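Local coordinates for protein At4g34840 (Arabidopsis thaliana, PDB 3BSF) that is a nucleosidase of the phosphorylase superfamily that forms a two-subunit assembly and binds adenine in a pocket, at residues Pro42-Met51 against Leu84-Ile93; Ile13-Gln23 against Asp58-Pro66. All coordinates share one frame; numbering follows the deposited sequence.

Contact 1. Residues Pro42-Met51 against Leu84-Ile93; sequences PFPKEVTWIM and LVTYASILAI
Val85 CG2 sits squarely over one face of the Trp49 indole. It is 3.7 Å from the centroid of the Trp49 five-membered ring and 4° off the ring normal, a clear CH-pi contact. Trp49 holds CG anti to its own carbonyl carbon (chi1 -45°), which swings the indole in over the helix. Val47 CB lies over the opposite face, so two valines sandwich the indole. The six-membered part of the indole meets Leu84 and Ala88. Trp49 CZ2 approaches Leu84 CB at 3.9 Å, and the two side chains cross at about a right angle. Trp49 CZ3 and CH2 come up to the methyl of Ala88.

Phe43 extends this apolar surface along the helix. Its CD1 packs on Ala88 CB at 4.1 Å and its CE1 on Ala92 CB at 4.3 Å. Trp49 CE3 lies over one face of the Phe43 ring and Pro42 CG over the other, both offset toward the rim. Pro42 CG also reaches Ala92 CB at 3.9 Å. Beyond the helix end, Met51 SD packs against Ile93 CD1, the two side chains sliding past each other in opposite directions.

No hydrogen bond crosses the contact. Ser89 OG, near Phe43 CZ, turns back to its own helix and donates to Val85 O at 2.8 Å. That carbonyl also takes the backbone N-H of Ser89, so it accepts two bonds.

Val85 and Ser89 also touch Ile19 of strand 15-19, and Ser89 touches Val64 of strand 59-65. Val47 touches Ile199 of the second subunit, and Tyr87 touches Pro44 of that subunit. The arrangement belongs to the alpha/beta fold of the phosphorylase superfamily: the loop between strands 36-38 and 50-56 packs on helix 79-91, which covers the sheet, close to the second subunit.

Contact 2. Residues Ile13-Gln23 against Asp58-Pro66; sequences ISTIVFIVAMQ and DLNINIVCP
Phe18 sets CG anti to its own carbonyl carbon (chi1 -82°), while Ile61 places CG2 anti to its backbone N. The two side chains then lie side by side and point the same way. Ile61 CG2 meets the edge of the Phe18 ring at CE2, 3.5 Å away. Ile63 CG1 adds a contact to Phe18 CB at 3.7 Å. Further along, Val20 CG1 packs on Ile63 CG2, and at the other end Ile16 CD1 touches Leu59 CD1 at 4.0 Å. Helix 227-246 covers this side, with Ile243 on Phe18 and Leu59.

The other face carries Thr15, Val17, Ile19, Asn60, Asn62 and Val64. Val17 packs its CG1 on Val64 CG2 and its CG2 on Asn62 CB. Ile19 CD1 leans in on Val64 CB at 4.2 Å. Helix 79-91 lies over part of this face, with Val85 on Ile19 and Ser89 on Val64.

Between the faces run six backbone hydrogen bonds in regular parallel register, from Asn60 N to Ser14 O at one end to Val20 N to Val64 O at the other. Ile16, Phe18, Asn60, Asn62 and Val64 each use both N-H and C=O. Ser14 contributes its C=O and Val20 its N-H. Asn62 O takes the N-H of Phe18 at 2.6 Å and also a CA-H contact from Val17. The bond from Val64 N to Phe18 O is 2.7 Å long.

The N-H groups of Ser14 and Thr15 both bond to the Asp96 carboxylate at the start of the strand. The chemistry implies a division of labour. Backbone bonds set the parallel register. Side chains, apolar on the Ile16 and Phe18 face and mixed on the other, pack on helix 227-246 and, towards Ile19, on helix 79-91.

From the N terminus, the chain first lays down residues 13-23. It then runs through helix 23-33 and strand 36-38 to residues 42-51, whose end begins strand 50-56. It turns back to residues 58-66, where contact 2 closes its loop. It next reaches helix 79-91, and residues 84-93 close contact 1. The four segments alternate along the chain, so the two loops cross and neither nests in the other. The contacts also touch: Ile50 N probably bonds to Cys65 O, as strands 50-56 and 59-65 are antiparallel neighbours, and Thr48 OG1 probably bonds to Pro66 O. Together they join strands 15-19, 50-56 and 59-65 to the 42-49 loop and helix 79-91.

Contact 1. Residues Pro42-Met51 against Leu84-Ile93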
loop_
_atom_site.group_PDB
_atom_site.type_symbol
_atom_site.label_atom_id
_atom_site.label_comp_id
_atom_site.label_asym_id
_atom_site.label_seq_id
_atom_site.Cartn_x
_atom_site.Cartn_y
_atom_site.Cartn_z
ATOM N N PRO A 42 -20.544 2.923 -4.551
ATOM C CA PRO A 42 -20.048 3.846 -5.567
ATOM C C PRO A 42 -18.652 3.425 -6.028
ATOM O O PRO A 42 -17.881 4.239 -6.542
ATOM C CB PRO A 42 -20.050 5.184 -4.833
ATOM C CG PRO A 42 -19.726 4.787 -3.453
ATOM C CD PRO A 42 -20.594 3.575 -3.232
ATOM N N PHE A 43 -18.330 2.150 -5.845
ATOM C CA PHE A 43 -17.021 1.642 -6.239
ATOM C C PHE A 43 -17.089 0.849 -7.540
ATOM O O PHE A 43 -18.173 0.486 -8.009
ATOM C CB PHE A 43 -16.445 0.746 -5.132
ATOM C CG PHE A 43 -16.479 1.371 -3.761
ATOM C CD1 PHE A 43 -16.020 2.683 -3.566
ATOM C CD2 PHE A 43 -16.953 0.644 -2.663
ATOM C CE1 PHE A 43 -16.027 3.267 -2.304
ATOM C CE2 PHE A 43 -16.969 1.211 -1.394
ATOM C CZ PHE A 43 -16.502 2.533 -1.207
ATOM N N PRO A 44 -15.921 0.575 -8.149
ATOM C CA PRO A 44 -15.880 -0.189 -9.401
ATOM C C PRO A 44 -16.480 -1.574 -9.191
ATOM O O PRO A 44 -16.235 -2.234 -8.167
ATOM C CB PRO A 44 -14.386 -0.262 -9.725
ATOM C CG PRO A 44 -13.829 0.978 -9.094
ATOM C CD PRO A 44 -14.570 1.038 -7.773
ATOM N N LYS A 45 -17.256 -2.012 -10.173
ATOM C CA LYS A 45 -17.912 -3.307 -10.108
ATOM C C LYS A 45 -16.942 -4.432 -9.714
ATOM O O LYS A 45 -17.347 -5.419 -9.100
ATOM C CB LYS A 45 -18.565 -3.602 -11.458
ATOM C CG LYS A 45 -19.690 -4.615 -11.404
ATOM C CD LYS A 45 -20.713 -4.381 -12.539
ATOM C CE LYS A 45 -22.031 -5.145 -12.301
ATOM N NZ LYS A 45 -23.163 -4.700 -13.180
ATOM N N GLU A 46 -15.656 -4.277 -10.017
ATOM C CA GLU A 46 -14.708 -5.344 -9.713
ATOM C C GLU A 46 -14.102 -5.483 -8.316
ATOM O O GLU A 46 -13.687 -6.574 -7.945
ATOM C CB GLU A 46 -13.575 -5.368 -10.750
ATOM C CG GLU A 46 -13.292 -4.054 -11.403
ATOM C CD GLU A 46 -14.175 -3.809 -12.604
ATOM O OE1 GLU A 46 -14.079 -4.607 -13.564
ATOM O OE2 GLU A 46 -14.955 -2.825 -12.586
ATOM N N VAL A 47 -14.034 -4.417 -7.537
ATOM C CA VAL A 47 -13.466 -4.550 -6.197
ATOM C C VAL A 47 -14.417 -5.342 -5.327
ATOM O O VAL A 47 -15.552 -5.555 -5.718
ATOM C CB VAL A 47 -13.233 -3.180 -5.543
ATOM C CG1 VAL A 47 -12.310 -2.346 -6.425
ATOM C CG2 VAL A 47 -14.549 -2.468 -5.334
ATOM N N THR A 48 -13.959 -5.772 -4.151
ATOM C CA THR A 48 -14.789 -6.553 -3.217
ATOM C C THR A 48 -15.194 -5.739 -1.986
ATOM O O THR A 48 -15.729 -6.286 -1.012
ATOM C CB THR A 48 -14.055 -7.851 -2.729
ATOM O OG1 THR A 48 -12.840 -7.511 -2.032
ATOM C CG2 THR A 48 -13.730 -8.750 -3.907
ATOM N N TRP A 49 -14.945 -4.432 -2.046
ATOM C CA TRP A 49 -15.256 -3.522 -0.947
ATOM C C TRP A 49 -16.735 -3.441 -0.591
ATOM O O TRP A 49 -17.601 -3.401 -1.464
ATOM C CB TRP A 49 -14.735 -2.123 -1.269
ATOM C CG TRP A 49 -13.349 -2.160 -1.811
ATOM C CD1 TRP A 49 -12.431 -3.177 -1.659
ATOM C CD2 TRP A 49 -12.690 -1.141 -2.579
ATOM N NE1 TRP A 49 -11.248 -2.846 -2.287
ATOM C CE2 TRP A 49 -11.379 -1.605 -2.859
ATOM C CE3 TRP A 49 -13.073 0.116 -3.058
ATOM C CZ2 TRP A 49 -10.457 -0.851 -3.596
ATOM C CZ3 TRP A 49 -12.144 0.864 -3.795
ATOM C CH2 TRP A 49 -10.858 0.373 -4.054
ATOM N N ILE A 50 -17.012 -3.422 0.709
ATOM C CA ILE A 50 -18.379 -3.333 1.204
ATOM C C ILE A 50 -18.613 -2.021 1.957
ATOM O O ILE A 50 -17.698 -1.463 2.560
ATOM C CB ILE A 50 -18.697 -4.532 2.127
ATOM C CG1 ILE A 50 -17.573 -4.731 3.139
ATOM C CG2 ILE A 50 -18.856 -5.793 1.291
ATOM C CD1 ILE A 50 -17.741 -5.972 3.985
ATOM N N MET A 51 -19.836 -1.514 1.912
ATOM C CA MET A 51 -20.124 -0.262 2.600
ATOM C C MET A 51 -21.426 -0.313 3.384
ATOM O O MET A 51 -22.404 -0.886 2.929
ATOM C CB MET A 51 -20.168 0.893 1.585
ATOM C CG MET A 51 -20.727 2.215 2.111
ATOM S SD MET A 51 -20.577 3.588 0.916
ATOM C CE MET A 51 -21.701 3.096 -0.372
ATOM N N LEU A 84 -6.020 1.925 -0.785
ATOM C CA LEU A 84 -6.927 1.924 -1.927
ATOM C C LEU A 84 -8.331 2.324 -1.474
ATOM O O LEU A 84 -8.932 3.252 -2.013
ATOM C CB LEU A 84 -6.952 0.532 -2.586
ATOM C CG LEU A 84 -5.669 0.129 -3.334
ATOM C CD1 LEU A 84 -5.813 -1.264 -3.967
ATOM C CD2 LEU A 84 -5.367 1.171 -4.404
ATOM N N VAL A 85 -8.847 1.617 -0.480
ATOM C CA VAL A 85 -10.162 1.914 0.067
ATOM C C VAL A 85 -10.280 3.381 0.525
ATOM O O VAL A 85 -11.245 4.069 0.189
ATOM C CB VAL A 85 -10.482 0.966 1.271
ATOM C CG1 VAL A 85 -11.510 1.594 2.186
ATOM C CG2 VAL A 85 -11.014 -0.361 0.767
ATOM N N THR A 86 -9.305 3.862 1.289
ATOM C CA THR A 86 -9.357 5.229 1.793
ATOM C C THR A 86 -9.384 6.292 0.700
ATOM O O THR A 86 -9.957 7.371 0.885
ATOM C CB THR A 86 -8.191 5.506 2.762
ATOM O OG1 THR A 86 -8.326 4.652 3.912
ATOM C CG2 THR A 86 -8.202 6.976 3.211
ATOM N N TYR A 87 -8.764 5.983 -0.434
ATOM C CA TYR A 87 -8.720 6.888 -1.584
ATOM C C TYR A 87 -10.122 6.929 -2.197
ATOM O O TYR A 87 -10.765 7.981 -2.271
ATOM C CB TYR A 87 -7.723 6.339 -2.605
ATOM C CG TYR A 87 -7.621 7.091 -3.918
ATOM C CD1 TYR A 87 -6.821 8.235 -4.043
ATOM C CD2 TYR A 87 -8.270 6.617 -5.059
ATOM C CE1 TYR A 87 -6.665 8.872 -5.281
ATOM C CE2 TYR A 87 -8.122 7.242 -6.291
ATOM C CZ TYR A 87 -7.317 8.363 -6.401
ATOM O OH TYR A 87 -7.153 8.955 -7.633
ATOM N N ALA A 88 -10.584 5.753 -2.619
ATOM C CA ALA A 88 -11.882 5.585 -3.242
ATOM C C ALA A 88 -13.013 6.185 -2.440
ATOM O O ALA A 88 -13.874 6.844 -3.001
ATOM C CB ALA A 88 -12.138 4.133 -3.480
ATOM N N SER A 89 -13.026 5.958 -1.135
ATOM C CA SER A 89 -14.082 6.501 -0.289
ATOM C C SER A 89 -14.041 8.029 -0.280
ATOM O O SER A 89 -15.070 8.703 -0.441
ATOM C CB SER A 89 -13.925 5.977 1.132
ATOM O OG SER A 89 -13.855 4.565 1.105
ATOM N N ILE A 90 -12.847 8.575 -0.074
ATOM C CA ILE A 90 -12.677 10.013 -0.064
ATOM C C ILE A 90 -13.281 10.580 -1.347
ATOM O O ILE A 90 -14.205 11.376 -1.306
ATOM C CB ILE A 90 -11.176 10.388 0.024
ATOM C CG1 ILE A 90 -10.696 10.279 1.480
ATOM C CG2 ILE A 90 -10.938 11.769 -0.577
ATOM C CD1 ILE A 90 -9.186 10.566 1.681
ATOM N N LEU A 91 -12.782 10.144 -2.491
ATOM C CA LEU A 91 -13.295 10.650 -3.751
ATOM C C LEU A 91 -14.773 10.394 -3.904
ATOM O O LEU A 91 -15.510 11.267 -4.348
ATOM C CB LEU A 91 -12.543 10.030 -4.925
ATOM C CG LEU A 91 -11.046 10.337 -4.927
ATOM C CD1 LEU A 91 -10.391 9.749 -6.179
ATOM C CD2 LEU A 91 -10.840 11.862 -4.818
ATOM N N ALA A 92 -15.214 9.200 -3.531
ATOM C CA ALA A 92 -16.621 8.864 -3.657
ATOM C C ALA A 92 -17.471 9.647 -2.685
ATOM O O ALA A 92 -17.842 10.788 -2.958
ATOM C CB ALA A 92 -16.842 7.366 -3.466
ATOM N N ILE A 93 -17.766 9.044 -1.543
ATOM C CA ILE A 93 -18.627 9.684 -0.561
ATOM C C ILE A 93 -17.917 10.740 0.261
ATOM O O ILE A 93 -17.999 10.735 1.486
ATOM C CB ILE A 93 -19.292 8.614 0.371
ATOM C CG1 ILE A 93 -18.256 7.594 0.845
ATOM C CG2 ILE A 93 -20.431 7.899 -0.375
ATOM C CD1 ILE A 93 -18.851 6.433 1.638
#

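Contact 2. Residues Ile13-Gln23 against Asp58-Pro66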
loop_
_atom_site.group_PDB
_atom_site.type_symbol
_atom_site.label_atom_id
_atom_site.label_comp_id
_atom_site.label_asym_id
_atom_site.label_seq_id
_atom_site.Cartn_x
_atom_site.Cartn_y
_atom_site.Cartn_z
ATOM N N ILE A 13 -20.083 19.171 11.375
ATOM C CA ILE A 13 -19.683 17.940 10.727
ATOM C C ILE A 13 -20.956 17.265 10.247
ATOM O O ILE A 13 -21.928 17.140 10.988
ATOM C CB ILE A 13 -18.925 17.028 11.716
ATOM C CG1 ILE A 13 -17.565 17.653 12.041
ATOM C CG2 ILE A 13 -18.771 15.622 11.139
ATOM C CD1 ILE A 13 -16.870 17.026 13.223
ATOM N N SER A 14 -20.956 16.835 8.995
ATOM C CA SER A 14 -22.136 16.195 8.447
ATOM C C SER A 14 -21.924 14.709 8.213
ATOM O O SER A 14 -22.724 13.890 8.666
ATOM C CB SER A 14 -22.538 16.874 7.137
ATOM O OG SER A 14 -23.806 16.417 6.715
ATOM N N THR A 15 -20.843 14.356 7.523
ATOM C CA THR A 15 -20.596 12.951 7.251
ATOM C C THR A 15 -19.278 12.386 7.781
ATOM O O THR A 15 -18.224 13.018 7.699
ATOM C CB THR A 15 -20.694 12.684 5.760
ATOM O OG1 THR A 15 -19.632 13.365 5.096
ATOM C CG2 THR A 15 -22.012 13.200 5.222
ATOM N N ILE A 16 -19.369 11.173 8.317
ATOM C CA ILE A 16 -18.226 10.464 8.879
ATOM C C ILE A 16 -17.990 9.097 8.234
ATOM O O ILE A 16 -18.822 8.193 8.363
ATOM C CB ILE A 16 -18.412 10.203 10.393
ATOM C CG1 ILE A 16 -18.517 11.525 11.150
ATOM C CG2 ILE A 16 -17.245 9.384 10.912
ATOM C CD1 ILE A 16 -18.724 11.371 12.642
ATOM N N VAL A 17 -16.851 8.938 7.564
ATOM C CA VAL A 17 -16.522 7.654 6.959
ATOM C C VAL A 17 -15.550 6.879 7.836
ATOM O O VAL A 17 -14.462 7.359 8.146
ATOM C CB VAL A 17 -15.870 7.803 5.577
ATOM C CG1 VAL A 17 -15.413 6.438 5.069
ATOM C CG2 VAL A 17 -16.845 8.421 4.616
ATOM N N PHE A 18 -15.960 5.676 8.226
ATOM C CA PHE A 18 -15.144 4.778 9.032
ATOM C C PHE A 18 -14.430 3.787 8.135
ATOM O O PHE A 18 -15.053 3.168 7.267
ATOM C CB PHE A 18 -16.015 3.987 9.990
ATOM C CG PHE A 18 -16.364 4.723 11.228
ATOM C CD1 PHE A 18 -15.532 4.664 12.335
ATOM C CD2 PHE A 18 -17.514 5.504 11.282
ATOM C CE1 PHE A 18 -15.835 5.370 13.485
ATOM C CE2 PHE A 18 -17.833 6.220 12.424
ATOM C CZ PHE A 18 -16.993 6.157 13.533
ATOM N N ILE A 19 -13.129 3.632 8.340
ATOM C CA ILE A 19 -12.346 2.667 7.568
ATOM C C ILE A 19 -11.946 1.507 8.510
ATOM O O ILE A 19 -11.222 1.713 9.493
ATOM C CB ILE A 19 -11.068 3.328 6.981
ATOM C CG1 ILE A 19 -11.454 4.449 6.013
ATOM C CG2 ILE A 19 -10.209 2.295 6.274
ATOM C CD1 ILE A 19 -12.166 3.979 4.739
ATOM N N VAL A 20 -12.437 0.300 8.235
ATOM C CA VAL A 20 -12.077 -0.845 9.070
ATOM C C VAL A 20 -11.505 -1.976 8.204
ATOM O O VAL A 20 -12.055 -2.289 7.148
ATOM C CB VAL A 20 -13.295 -1.353 9.890
ATOM C CG1 VAL A 20 -14.003 -0.169 10.527
ATOM C CG2 VAL A 20 -14.241 -2.154 9.006
ATOM N N ALA A 21 -10.393 -2.565 8.652
ATOM C CA ALA A 21 -9.719 -3.638 7.919
ATOM C C ALA A 21 -10.546 -4.902 7.887
ATOM O O ALA A 21 -10.645 -5.567 6.853
ATOM C CB ALA A 21 -8.352 -3.931 8.547
ATOM N N MET A 22 -11.126 -5.237 9.033
ATOM C CA MET A 22 -11.947 -6.431 9.144
ATOM C C MET A 22 -13.387 -6.084 9.483
ATOM O O MET A 22 -13.651 -5.256 10.366
ATOM C CB MET A 22 -11.388 -7.350 10.217
ATOM C CG MET A 22 -9.941 -7.702 9.993
ATOM S SD MET A 22 -9.430 -9.059 11.072
ATOM C CE MET A 22 -9.769 -8.382 12.723
ATOM N N GLN A 23 -14.322 -6.717 8.789
ATOM C CA GLN A 23 -15.716 -6.442 9.058
ATOM C C GLN A 23 -16.086 -6.922 10.464
ATOM O O GLN A 23 -16.972 -6.365 11.115
ATOM C CB GLN A 23 -16.588 -7.125 8.025
ATOM C CG GLN A 23 -18.006 -6.647 8.080
ATOM C CD GLN A 23 -18.914 -7.474 7.225
ATOM O OE1 GLN A 23 -18.615 -7.728 6.056
ATOM N NE2 GLN A 23 -20.036 -7.899 7.793
ATOM N N ASP A 58 -27.630 13.625 13.740
ATOM C CA ASP A 58 -27.350 14.508 12.618
ATOM C C ASP A 58 -26.042 14.144 11.926
ATOM O O ASP A 58 -25.255 15.025 11.568
ATOM C CB ASP A 58 -27.314 15.955 13.116
ATOM C CG ASP A 58 -28.679 16.435 13.607
ATOM O OD1 ASP A 58 -29.610 15.593 13.699
ATOM O OD2 ASP A 58 -28.815 17.652 13.900
ATOM N N LEU A 59 -25.824 12.847 11.725
ATOM C CA LEU A 59 -24.595 12.379 11.101
ATOM C C LEU A 59 -24.797 11.228 10.129
ATOM O O LEU A 59 -25.452 10.245 10.448
ATOM C CB LEU A 59 -23.606 11.915 12.173
ATOM C CG LEU A 59 -23.253 12.786 13.381
ATOM C CD1 LEU A 59 -22.325 11.976 14.271
ATOM C CD2 LEU A 59 -22.587 14.094 12.962
ATOM N N ASN A 60 -24.214 11.356 8.945
ATOM C CA ASN A 60 -24.281 10.309 7.934
ATOM C C ASN A 60 -23.060 9.439 8.162
ATOM O O ASN A 60 -21.967 9.747 7.688
ATOM C CB ASN A 60 -24.207 10.897 6.531
ATOM C CG ASN A 60 -25.245 11.946 6.301
ATOM O OD1 ASN A 60 -26.436 11.671 6.366
ATOM N ND2 ASN A 60 -24.804 13.163 6.034
ATOM N N ILE A 61 -23.247 8.358 8.901
ATOM C CA ILE A 61 -22.149 7.453 9.182
ATOM C C ILE A 61 -21.995 6.408 8.067
ATOM O O ILE A 61 -22.972 5.768 7.663
ATOM C CB ILE A 61 -22.375 6.724 10.527
ATOM C CG1 ILE A 61 -23.023 7.678 11.544
ATOM C CG2 ILE A 61 -21.044 6.179 11.049
ATOM C CD1 ILE A 61 -22.210 8.915 11.864
ATOM N N ASN A 62 -20.770 6.264 7.562
ATOM C CA ASN A 62 -20.468 5.294 6.515
ATOM C C ASN A 62 -19.275 4.466 6.941
ATOM O O ASN A 62 -18.210 5.008 7.215
ATOM C CB ASN A 62 -20.131 5.979 5.191
ATOM C CG ASN A 62 -21.338 6.623 4.545
ATOM O OD1 ASN A 62 -21.843 7.645 5.012
ATOM N ND2 ASN A 62 -21.814 6.023 3.462
ATOM N N ILE A 63 -19.454 3.155 7.020
ATOM C CA ILE A 63 -18.350 2.278 7.376
ATOM C C ILE A 63 -17.946 1.525 6.111
ATOM O O ILE A 63 -18.730 0.749 5.565
ATOM C CB ILE A 63 -18.749 1.254 8.460
ATOM C CG1 ILE A 63 -19.135 1.972 9.751
ATOM C CG2 ILE A 63 -17.586 0.310 8.723
ATOM C CD1 ILE A 63 -19.444 1.036 10.886
ATOM N N VAL A 64 -16.731 1.759 5.633
ATOM C CA VAL A 64 -16.272 1.085 4.432
ATOM C C VAL A 64 -15.197 0.075 4.782
ATOM O O VAL A 64 -14.283 0.387 5.531
ATOM C CB VAL A 64 -15.723 2.104 3.404
ATOM C CG1 VAL A 64 -15.285 1.389 2.145
ATOM C CG2 VAL A 64 -16.800 3.125 3.063
ATOM N N CYS A 65 -15.320 -1.136 4.249
ATOM C CA CYS A 65 -14.359 -2.198 4.513
ATOM C C CYS A 65 -13.848 -2.788 3.203
ATOM O O CYS A 65 -14.606 -2.926 2.244
ATOM C CB CYS A 65 -15.019 -3.292 5.359
ATOM S SG CYS A 65 -13.984 -4.759 5.710
ATOM N N PRO A 66 -12.545 -3.133 3.139
ATOM C CA PRO A 66 -12.002 -3.708 1.905
ATOM C C PRO A 66 -12.618 -5.073 1.582
ATOM O O PRO A 66 -12.451 -5.596 0.471
ATOM C CB PRO A 66 -10.502 -3.782 2.195
ATOM C CG PRO A 66 -10.443 -3.925 3.705
ATOM C CD PRO A 66 -11.479 -2.943 4.147
#